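Local coordinates for protein Phenylalanine/tyrosine ammonia-lyase (Rhodosporidium toruloides, PDB 1Y2M) that catalyses the non-oxidative deamination of L-phenylalanine and L-tyrosine to trans-cinnamate and p-coumarate, working as a homotetramer of the PAL/histidase family, at residues B[169-173]-B[191-195]; B[274-279]-B[506-511]; B[414-419]-B[502-506]. All coordinates share one frame; numbering follows the deposited sequence. Where two conformers were deposited one is given.

Contact 1 (B[169-173]-B[191-195]); sequences MTIRV and LTNFL
Met169 and Leu191 face each other in an antiparallel helix pair, built from the consecutive helices 162-176 and 185-197. The segment axes run at 154° to each other and come within 9.8 Å. The space between them is filled by side chains, almost all apolar at the points of touch. Met169, modelled as selenomethionine, extends into the interface. Its SE lies 4.1 Å from Leu191 CD2 and also near Phe194 CB, where Met169 comes across Phe194 nearly perpendicular to it. A bend at chi3 (-78°) then swings CE over to Leu195, 3.9 Å from Leu195 CD2. Leu195 CD1 reaches Thr170, with 3.6 Å between it and Thr170 OG1. That hydroxyl is not left without a polar mate, since it is hydrogen-bonded to Arg166 O one turn back. With an alanine here in place of Leu195, a gap would probably open beside Thr170, and the CE end of Met169 would be freer to turn. At the other end of the contact Val173 and Leu191 run alongside each other, pointing opposite ways, with Val173 CG2 3.5 Å from Leu191 CB. Val173 CG2 also lies 3.9 Å from Thr192 CG2. Arg172 adds just its stem, CG lying 4.0 Å from Leu191 CD1. Its guanidinium leads away and bonds to the backbone O of Asn270, a probable cinnamate-binding residue. Helix 215-225 packs on Leu191 and Phe194. Helix 69-77 touches Thr170 and Ile171, and Ile171 also rests on helix 273-303.

Contact 2 (B[274-279]-B[506-511]); sequences VSASMA and ALISAR
Arg511 brings the one flat side-chain group to this contact, but its aliphatic stem, rather than either face of the guanidinium, meets Met278. Met278 is a selenomethionine, and its SE sits 3.6 Å from Arg511 CG. The guanidinium turns to another chain, where NH1 forms a salt bridge with Glu480 of the second subunit. Met278 has CG anti to the backbone N (chi1 -165°) and is extended beyond it. This carries SE to a place where it touches both Arg511 and Leu507, with SE of Met278 3.8 Å from Leu507 CD1. Leu507 CD1 also touches Val274 CG1 at 4.0 Å. Nearer the backbones the side chains are small. Ser275 CB lies 3.6 Å from Ala506 CB, and Met278 CB is 4.0 Å from Ala510 CB. These short groups let the two nearly parallel helices approach closely: the segment axes are 8.6 Å apart at an angle of 18°. The CA atoms of Ser275 and Leu507 are separated by 4.5 Å. The pair joins the starts of helices 273-303 and 506-560. Helix 416-443 packs against Ala279 and Ala506, helix 162-176 against Val274 and Met278, and helix 215-225 against Val274.

Contact 3 (B[414-419]-B[502-506]); sequences QAAAVA and VNSLA
Gln414 reaches Val502 because its chain leaves anti to the backbone N and then bends at chi2 (69°). Ser504 OG stands between its own N and carbonyl carbon, where it can accept from the N of Ala506. The Gln414 amide donates from NE2 to Val502 O at 3.0 Å, and the N-H points well at the oxygen (162°). The acceptor lies close to the amide plane, while the donor stands above the plane of the Val502 carbonyl, 64° out of it. NE2 also bonds to Thr367 OG1 of the third subunit, so two partners fix the rotation of the amide. Ser504 CB packs on the backbone of the opposing turn, 3.3 Å from Ala415 C. Ser504 OG accepts from Ala506 N at 3.1 Å, making an ST turn, and bonds to Ser210 O as well. Ala419 CB rests 3.3 Å from Ser504 O. Ala506 CB sits against the first turn of helix 416-443, 3.5 Å from Ala415 O. It also touches Val418 CB. The backbones come close here, with 3.9 Å between the CA atoms of Ala419 and Ala506. Ala415 and Leu505 hold the N-cap positions of helices 416-443 and 506-560. Two helix N-termini thus meet here, and Gln414 also packs on Ala211, one end of the Ala211-Gly213 imidazolinone cross-link. This is consistent with the PAL/histidase fold, in which helix N-termini gather near the prosthetic group.

The contacts form a chain of packing around helix 273-303. Contacts 1 and 2 have centres about 17 Å apart and touch where Ile171 CD1 lies 3.6 Å from Ser277 N. Contacts 2 and 3 are closer, about 9 Å between centres; they share Ala506 and touch at Ala279 CB and Val418 CG1 (3.5 Å). Contacts 1 and 3 do not touch (nearest atoms about 8 Å apart). Each lies near the probable active site. Arg172 of contact 1 is about 5 Å from Asn270, a probable cinnamate binder, and Asn503 of contact 3 about 8 Å from cinnamate-binding Glu496, side chain to side chain. In contact 2, Ser275 N bonds to Asp214, next to Gly213 of the imidazolinone cross-link.

Contact 1 (B[169-173]-B[191-195])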
HETATM    1  N   MSE B 169      -4.450  -8.341  30.599  1.00  7.97           N
HETATM    2  CA  MSE B 169      -5.107  -8.572  31.897  1.00 10.10           C
HETATM    3  C   MSE B 169      -4.863  -7.416  32.842  1.00  7.58           C
HETATM    4  O   MSE B 169      -5.768  -7.045  33.597  1.00  8.60           O
HETATM    5  CB  MSE B 169      -4.704  -9.896  32.525  1.00  9.80           C
HETATM    6  CG  MSE B 169      -5.138 -11.026  31.647  1.00  9.16           C
HETATM    7 SE   MSE B 169      -5.000 -12.775  32.633  1.00 19.53          SE
HETATM    8  CE  MSE B 169      -3.003 -13.071  32.483  1.00 10.80           C
ATOM      9  N   THR B 170      -3.659  -6.851  32.816  1.00  5.87           N
ATOM     10  CA  THR B 170      -3.284  -5.766  33.698  1.00  6.30           C
ATOM     11  C   THR B 170      -4.142  -4.518  33.390  1.00  7.89           C
ATOM     12  O   THR B 170      -4.710  -3.843  34.267  1.00  8.67           O
ATOM     13  CB  THR B 170      -1.789  -5.426  33.532  1.00  7.65           C
ATOM     14  OG1 THR B 170      -0.989  -6.584  33.832  1.00  9.02           O
ATOM     15  CG2 THR B 170      -1.384  -4.324  34.410  1.00  9.09           C
ATOM     16  N   ILE B 171      -4.171  -4.165  32.093  1.00  7.36           N
ATOM     17  CA  ILE B 171      -4.926  -2.970  31.642  1.00  7.61           C
ATOM     18  C   ILE B 171      -6.405  -3.212  31.896  1.00  8.45           C
ATOM     19  O   ILE B 171      -7.120  -2.324  32.328  1.00  9.13           O
ATOM     20  CB  ILE B 171      -4.651  -2.657  30.152  1.00  7.99           C
ATOM     21  CG1 ILE B 171      -3.194  -2.245  29.972  1.00  8.94           C
ATOM     22  CG2 ILE B 171      -5.649  -1.708  29.555  1.00  9.48           C
ATOM     23  CD1 ILE B 171      -2.742  -2.224  28.497  1.00 12.13           C
ATOM     24  N   ARG B 172      -6.864  -4.434  31.636  1.00  7.91           N
ATOM     25  CA  ARG B 172      -8.282  -4.743  31.850  1.00  9.95           C
ATOM     26  C   ARG B 172      -8.660  -4.481  33.305  1.00  8.72           C
ATOM     27  O   ARG B 172      -9.679  -3.836  33.570  1.00 10.68           O
ATOM     28  CB  ARG B 172      -8.601  -6.200  31.498  1.00 10.73           C
ATOM     29  CG  ARG B 172     -10.012  -6.617  31.850  1.00 12.38           C
ATOM     30  CD  ARG B 172     -10.958  -5.403  31.669  1.00 27.14           C
ATOM     31  NE  ARG B 172     -11.655  -5.536  30.475  1.00 27.14           N
ATOM     32  CZ  ARG B 172     -12.322  -4.608  29.800  1.00 15.08           C
ATOM     33  NH1 ARG B 172     -12.449  -3.313  30.127  1.00 19.18           N
ATOM     34  NH2 ARG B 172     -12.888  -5.042  28.728  1.00 17.78           N
ATOM     35  N   VAL B 173      -7.847  -4.938  34.253  1.00  8.18           N
ATOM     36  CA  VAL B 173      -8.125  -4.692  35.659  1.00  8.43           C
ATOM     37  C   VAL B 173      -8.160  -3.190  35.954  1.00  9.10           C
ATOM     38  O   VAL B 173      -9.078  -2.689  36.611  1.00  9.81           O
ATOM     39  CB  VAL B 173      -7.127  -5.404  36.604  1.00 10.33           C
ATOM     40  CG1 VAL B 173      -7.309  -4.972  38.034  1.00 10.99           C
ATOM     41  CG2 VAL B 173      -7.282  -6.934  36.474  1.00 12.15           C
ATOM     42  N   LEU B 191      -8.350 -12.043  37.906  1.00  8.26           N
ATOM     43  CA  LEU B 191      -7.329 -11.629  36.937  1.00  8.21           C
ATOM     44  C   LEU B 191      -5.971 -11.373  37.572  1.00  8.24           C
ATOM     45  O   LEU B 191      -4.913 -11.814  37.062  1.00  9.14           O
ATOM     46  CB  LEU B 191      -7.801 -10.387  36.150  1.00 11.60           C
ATOM     47  CG  LEU B 191      -9.015 -10.658  35.259  1.00  9.69           C
ATOM     48  CD1 LEU B 191      -9.642  -9.323  34.822  1.00 14.24           C
ATOM     49  CD2 LEU B 191      -8.601 -11.520  34.069  1.00  7.48           C
ATOM     50  N   THR B 192      -5.976 -10.639  38.685  1.00  8.03           N
ATOM     51  CA  THR B 192      -4.683 -10.376  39.325  1.00  7.14           C
ATOM     52  C   THR B 192      -4.068 -11.675  39.898  1.00  7.98           C
ATOM     53  O   THR B 192      -2.853 -11.852  39.852  1.00  8.07           O
ATOM     54  CB  THR B 192      -4.749  -9.202  40.365  1.00 11.41           C
ATOM     55  OG1 THR B 192      -5.624  -9.569  41.444  1.00  8.53           O
ATOM     56  CG2 THR B 192      -5.240  -7.912  39.707  1.00  8.82           C
ATOM     57  N   ASN B 193      -4.908 -12.599  40.328  1.00  7.61           N
ATOM     58  CA  ASN B 193      -4.392 -13.918  40.761  1.00  9.44           C
ATOM     59  C   ASN B 193      -3.815 -14.707  39.589  1.00  9.25           C
ATOM     60  O   ASN B 193      -2.747 -15.316  39.734  1.00  8.69           O
ATOM     61  CB  ASN B 193      -5.447 -14.719  41.478  1.00  8.10           C
ATOM     62  CG  ASN B 193      -5.674 -14.281  42.897  1.00  9.43           C
ATOM     63  OD1 ASN B 193      -4.779 -13.724  43.549  1.00 10.15           O
ATOM     64  ND2 ASN B 193      -6.858 -14.538  43.394  1.00 11.60           N
ATOM     65  N   PHE B 194      -4.434 -14.648  38.411  1.00  8.31           N
ATOM     66  CA  PHE B 194      -3.809 -15.231  37.223  1.00  7.43           C
ATOM     67  C   PHE B 194      -2.459 -14.609  36.965  1.00  9.35           C
ATOM     68  O   PHE B 194      -1.460 -15.307  36.728  1.00  9.65           O
ATOM     69  CB  PHE B 194      -4.681 -15.093  35.984  1.00  7.20           C
ATOM     70  CG  PHE B 194      -5.665 -16.214  35.800  1.00  8.15           C
ATOM     71  CD1 PHE B 194      -6.240 -16.861  36.872  1.00  8.52           C
ATOM     72  CD2 PHE B 194      -6.021 -16.594  34.534  1.00  9.16           C
ATOM     73  CE1 PHE B 194      -7.152 -17.892  36.639  1.00 10.72           C
ATOM     74  CE2 PHE B 194      -6.912 -17.590  34.306  1.00 10.80           C
ATOM     75  CZ  PHE B 194      -7.471 -18.245  35.349  1.00  7.95           C
ATOM     76  N   LEU B 195      -2.389 -13.280  36.992  1.00  9.30           N
ATOM     77  CA  LEU B 195      -1.103 -12.630  36.792  1.00 10.21           C
ATOM     78  C   LEU B 195      -0.050 -13.101  37.807  1.00  8.85           C
ATOM     79  O   LEU B 195       1.069 -13.403  37.443  1.00  8.71           O
ATOM     80  CB  LEU B 195      -1.232 -11.081  36.855  1.00  8.59           C
ATOM     81  CG  LEU B 195      -1.920 -10.457  35.607  1.00  8.74           C
ATOM     82  CD1 LEU B 195      -2.449  -9.068  35.921  1.00 12.27           C
ATOM     83  CD2 LEU B 195      -0.976 -10.404  34.431  1.00  9.83           C
TER

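Contact 2 (B[274-279]-B[506-511])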
ATOM      1  N   VAL B 274      -6.463  -5.551  24.824  1.00  8.45           N
ATOM      2  CA  VAL B 274      -5.522  -6.429  24.153  1.00  6.58           C
ATOM      3  C   VAL B 274      -4.703  -5.617  23.151  1.00  8.79           C
ATOM      4  O   VAL B 274      -3.477  -5.677  23.142  1.00  9.01           O
ATOM      5  CB  VAL B 274      -6.255  -7.573  23.486  1.00  8.62           C
ATOM      6  CG1 VAL B 274      -5.267  -8.463  22.734  1.00  8.56           C
ATOM      7  CG2 VAL B 274      -7.090  -8.373  24.529  1.00  9.93           C
ATOM      8  N   SER B 275      -5.373  -4.826  22.326  0.50  8.78           N
ATOM      9  CA  SER B 275      -4.632  -3.954  21.407  0.50  7.94           C
ATOM     10  C   SER B 275      -3.791  -2.925  22.152  0.50  8.83           C
ATOM     11  O   SER B 275      -2.646  -2.660  21.764  0.50  9.89           O
ATOM     12  CB  SER B 275      -5.583  -3.265  20.436  0.50  8.05           C
ATOM     13  OG  SER B 275      -6.606  -2.623  21.162  0.50  7.68           O
ATOM     14  N   ALA B 276      -4.329  -2.347  23.227  1.00 10.27           N
ATOM     15  CA  ALA B 276      -3.523  -1.408  24.035  1.00  8.13           C
ATOM     16  C   ALA B 276      -2.275  -2.113  24.621  1.00  8.86           C
ATOM     17  O   ALA B 276      -1.177  -1.525  24.718  1.00  9.30           O
ATOM     18  CB  ALA B 276      -4.357  -0.798  25.122  1.00  9.42           C
ATOM     19  N   SER B 277      -2.459  -3.338  25.090  1.00  9.29           N
ATOM     20  CA  SER B 277      -1.321  -4.081  25.609  1.00  8.37           C
ATOM     21  C   SER B 277      -0.247  -4.239  24.528  1.00  7.80           C
ATOM     22  O   SER B 277       0.932  -3.890  24.693  1.00  9.37           O
ATOM     23  CB  SER B 277      -1.754  -5.454  26.061  1.00  9.55           C
ATOM     24  OG  SER B 277      -0.585  -6.156  26.438  1.00  8.54           O
HETATM   25  N   MSE B 278      -0.632  -4.828  23.404  1.00  8.60           N
HETATM   26  CA  MSE B 278       0.368  -5.075  22.355  1.00  8.22           C
HETATM   27  C   MSE B 278       1.002  -3.788  21.821  1.00  8.93           C
HETATM   28  O   MSE B 278       2.218  -3.744  21.515  1.00  9.72           O
HETATM   29  CB  MSE B 278      -0.204  -5.875  21.194  1.00 10.34           C
HETATM   30  CG  MSE B 278       0.893  -6.417  20.333  1.00 10.29           C
HETATM   31 SE   MSE B 278       0.217  -7.847  19.170  1.00 20.37          SE
HETATM   32  CE  MSE B 278       1.969  -8.837  18.835  1.00  9.77           C
ATOM     33  N   ALA B 279       0.169  -2.761  21.693  1.00  8.92           N
ATOM     34  CA  ALA B 279       0.615  -1.452  21.282  1.00  8.72           C
ATOM     35  C   ALA B 279       1.618  -0.840  22.268  1.00  9.94           C
ATOM     36  O   ALA B 279       2.581  -0.198  21.854  1.00  9.63           O
ATOM     37  CB  ALA B 279      -0.579  -0.526  21.030  1.00  8.07           C
ATOM     38  N   ALA B 506      -7.110  -2.195  15.450  1.00  7.83           N
ATOM     39  CA  ALA B 506      -5.919  -1.840  16.230  1.00  6.64           C
ATOM     40  C   ALA B 506      -5.025  -3.058  16.456  1.00  7.22           C
ATOM     41  O   ALA B 506      -3.814  -2.918  16.405  1.00  8.12           O
ATOM     42  CB  ALA B 506      -6.292  -1.230  17.556  1.00  9.23           C
ATOM     43  N   LEU B 507      -5.596  -4.220  16.805  1.00  8.67           N
ATOM     44  CA  LEU B 507      -4.742  -5.354  17.154  1.00  8.44           C
ATOM     45  C   LEU B 507      -3.932  -5.822  15.935  1.00  7.94           C
ATOM     46  O   LEU B 507      -2.762  -6.215  16.037  1.00  9.83           O
ATOM     47  CB  LEU B 507      -5.522  -6.521  17.775  1.00 10.50           C
ATOM     48  CG  LEU B 507      -4.570  -7.634  18.236  1.00 10.50           C
ATOM     49  CD1 LEU B 507      -3.539  -7.221  19.328  1.00 12.64           C
ATOM     50  CD2 LEU B 507      -5.402  -8.778  18.731  1.00 14.81           C
ATOM     51  N   ILE B 508      -4.617  -5.845  14.794  1.00  8.24           N
ATOM     52  CA  ILE B 508      -3.922  -6.223  13.517  1.00  8.80           C
ATOM     53  C   ILE B 508      -2.801  -5.211  13.242  1.00  8.47           C
ATOM     54  O   ILE B 508      -1.658  -5.552  12.913  1.00  9.13           O
ATOM     55  CB  ILE B 508      -4.850  -6.344  12.339  1.00  9.51           C
ATOM     56  CG1 ILE B 508      -5.941  -7.400  12.573  1.00  9.71           C
ATOM     57  CG2 ILE B 508      -4.069  -6.698  11.057  1.00 11.86           C
ATOM     58  CD1 ILE B 508      -7.100  -7.308  11.573  1.00 12.13           C
ATOM     59  N   SER B 509      -3.144  -3.938  13.372  1.00  9.35           N
ATOM     60  CA  SER B 509      -2.101  -2.908  13.190  1.00  7.58           C
ATOM     61  C   SER B 509      -0.926  -3.139  14.179  1.00  7.41           C
ATOM     62  O   SER B 509       0.254  -3.074  13.772  1.00  8.84           O
ATOM     63  CB  SER B 509      -2.690  -1.500  13.313  1.00  9.77           C
ATOM     64  OG  SER B 509      -1.739  -0.568  12.838  1.00 10.47           O
ATOM     65  N   ALA B 510      -1.240  -3.391  15.465  1.00  7.01           N
ATOM     66  CA  ALA B 510      -0.214  -3.618  16.498  1.00  7.56           C
ATOM     67  C   ALA B 510       0.706  -4.792  16.146  1.00  7.82           C
ATOM     68  O   ALA B 510       1.940  -4.780  16.363  1.00  8.35           O
ATOM     69  CB  ALA B 510      -0.843  -3.759  17.827  1.00  9.35           C
ATOM     70  N   ARG B 511       0.084  -5.844  15.602  1.00  7.85           N
ATOM     71  CA  ARG B 511       0.819  -7.023  15.156  1.00  8.99           C
ATOM     72  C   ARG B 511       1.798  -6.662  14.079  1.00 10.70           C
ATOM     73  O   ARG B 511       2.973  -7.106  14.123  1.00  9.92           O
ATOM     74  CB  ARG B 511      -0.124  -8.125  14.697  1.00  8.38           C
ATOM     75  CG  ARG B 511      -0.802  -8.902  15.847  1.00  9.47           C
ATOM     76  CD  ARG B 511      -1.844  -9.895  15.417  1.00  8.01           C
ATOM     77  NE  ARG B 511      -1.333 -10.617  14.275  1.00  9.52           N
ATOM     78  CZ  ARG B 511      -1.954 -10.810  13.118  1.00 10.84           C
ATOM     79  NH1 ARG B 511      -3.201 -10.379  12.886  1.00  8.99           N
ATOM     80  NH2 ARG B 511      -1.259 -11.398  12.164  1.00 11.01           N
TER

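Contact 3 (B[414-419]-B[502-506])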
ATOM      1  N   GLN B 414     -14.028   1.487  20.831  1.00  6.47           N
ATOM      2  CA  GLN B 414     -13.546   1.684  19.478  1.00  7.16           C
ATOM      3  C   GLN B 414     -12.088   2.124  19.570  1.00  9.13           C
ATOM      4  O   GLN B 414     -11.809   3.315  19.815  1.00 11.30           O
ATOM      5  CB  GLN B 414     -14.421   2.727  18.783  1.00  7.82           C
ATOM      6  CG  GLN B 414     -14.076   3.055  17.359  1.00  6.40           C
ATOM      7  CD  GLN B 414     -14.372   1.894  16.431  1.00  8.41           C
ATOM      8  OE1 GLN B 414     -13.543   1.010  16.253  1.00 10.16           O
ATOM      9  NE2 GLN B 414     -15.549   1.920  15.814  1.00  8.24           N
ATOM     10  N   ALA B 415     -11.207   1.202  19.269  1.00  8.40           N
ATOM     11  CA  ALA B 415      -9.770   1.370  19.620  1.00  7.34           C
ATOM     12  C   ALA B 415      -9.008   2.187  18.555  1.00 10.25           C
ATOM     13  O   ALA B 415      -7.848   1.853  18.267  1.00  8.82           O
ATOM     14  CB  ALA B 415      -9.070   0.050  19.879  1.00  9.97           C
ATOM     15  N   ALA B 416      -9.637   3.216  17.977  1.00  8.96           N
ATOM     16  CA  ALA B 416      -9.002   4.041  16.935  1.00  8.05           C
ATOM     17  C   ALA B 416      -7.798   4.783  17.486  1.00  7.40           C
ATOM     18  O   ALA B 416      -6.770   4.898  16.826  1.00  9.86           O
ATOM     19  CB  ALA B 416      -9.988   4.965  16.308  1.00  8.11           C
ATOM     20  N   ALA B 417      -7.846   5.175  18.742  1.00  8.65           N
ATOM     21  CA  ALA B 417      -6.680   5.879  19.330  1.00  7.97           C
ATOM     22  C   ALA B 417      -5.482   4.927  19.296  1.00  9.79           C
ATOM     23  O   ALA B 417      -4.373   5.355  18.933  1.00  9.99           O
ATOM     24  CB  ALA B 417      -6.979   6.274  20.724  1.00 12.71           C
ATOM     25  N   VAL B 418      -5.715   3.638  19.566  1.00  9.12           N
ATOM     26  CA  VAL B 418      -4.614   2.647  19.599  1.00  9.66           C
ATOM     27  C   VAL B 418      -4.130   2.384  18.181  1.00  8.07           C
ATOM     28  O   VAL B 418      -2.913   2.335  17.928  1.00  9.86           O
ATOM     29  CB  VAL B 418      -5.019   1.302  20.242  1.00 10.21           C
ATOM     30  CG1 VAL B 418      -3.866   0.332  20.192  1.00  9.08           C
ATOM     31  CG2 VAL B 418      -5.538   1.513  21.656  1.00 11.08           C
ATOM     32  N   ALA B 419      -5.083   2.194  17.243  1.00  8.36           N
ATOM     33  CA  ALA B 419      -4.709   1.868  15.873  1.00  9.83           C
ATOM     34  C   ALA B 419      -3.879   3.024  15.326  1.00 10.28           C
ATOM     35  O   ALA B 419      -2.839   2.785  14.656  1.00  9.26           O
ATOM     36  CB  ALA B 419      -5.924   1.698  15.052  1.00 10.85           C
ATOM     37  N   VAL B 502     -17.730   0.728  11.051  1.00  7.45           N
ATOM     38  CA  VAL B 502     -16.386   1.223  11.322  1.00  9.65           C
ATOM     39  C   VAL B 502     -15.836   0.404  12.483  1.00  9.92           C
ATOM     40  O   VAL B 502     -16.496   0.212  13.507  1.00  8.63           O
ATOM     41  CB  VAL B 502     -16.317   2.735  11.564  1.00  9.36           C
ATOM     42  CG1 VAL B 502     -16.499   3.517  10.240  1.00  7.73           C
ATOM     43  CG2 VAL B 502     -17.323   3.192  12.593  1.00 12.04           C
ATOM     44  N   ASN B 503     -14.601  -0.059  12.321  1.00  8.68           N
ATOM     45  CA  ASN B 503     -13.896  -0.843  13.348  1.00  6.27           C
ATOM     46  C   ASN B 503     -12.411  -0.503  13.223  1.00  7.21           C
ATOM     47  O   ASN B 503     -11.940  -0.278  12.112  1.00  6.95           O
ATOM     48  CB  ASN B 503     -14.152  -2.328  13.221  1.00  7.83           C
ATOM     49  CG  ASN B 503     -14.011  -2.811  11.791  1.00  6.07           C
ATOM     50  OD1 ASN B 503     -12.921  -3.176  11.365  1.00  7.92           O
ATOM     51  ND2 ASN B 503     -15.127  -2.885  11.092  1.00  9.04           N
ATOM     52  N   SER B 504     -11.710  -0.404  14.359  1.00  7.46           N
ATOM     53  CA  SER B 504     -10.374   0.196  14.400  1.00  7.24           C
ATOM     54  C   SER B 504      -9.242  -0.640  13.786  1.00  7.87           C
ATOM     55  O   SER B 504      -8.184  -0.045  13.383  1.00  9.56           O
ATOM     56  CB  SER B 504      -9.945   0.583  15.814  1.00  8.55           C
ATOM     57  OG  SER B 504      -9.545  -0.544  16.548  1.00  9.29           O
ATOM     58  N   LEU B 505      -9.373  -1.969  13.852  1.00  6.20           N
ATOM     59  CA  LEU B 505      -8.307  -2.887  13.414  1.00  6.57           C
ATOM     60  C   LEU B 505      -6.987  -2.673  14.204  1.00  5.99           C
ATOM     61  O   LEU B 505      -5.879  -3.036  13.733  1.00  9.17           O
ATOM     62  CB  LEU B 505      -8.068  -2.788  11.904  1.00  8.21           C
ATOM     63  CG  LEU B 505      -9.294  -3.008  11.034  1.00  6.49           C
ATOM     64  CD1 LEU B 505      -8.878  -2.741   9.589  1.00 10.50           C
ATOM     65  CD2 LEU B 505      -9.774  -4.446  11.287  1.00  7.64           C
ATOM     66  N   ALA B 506      -7.110  -2.195  15.450  1.00  7.83           N
ATOM     67  CA  ALA B 506      -5.919  -1.840  16.230  1.00  6.64           C
ATOM     68  C   ALA B 506      -5.025  -3.058  16.456  1.00  7.22           C
ATOM     69  O   ALA B 506      -3.814  -2.918  16.405  1.00  8.12           O
ATOM     70  CB  ALA B 506      -6.292  -1.230  17.556  1.00  9.23           C
TER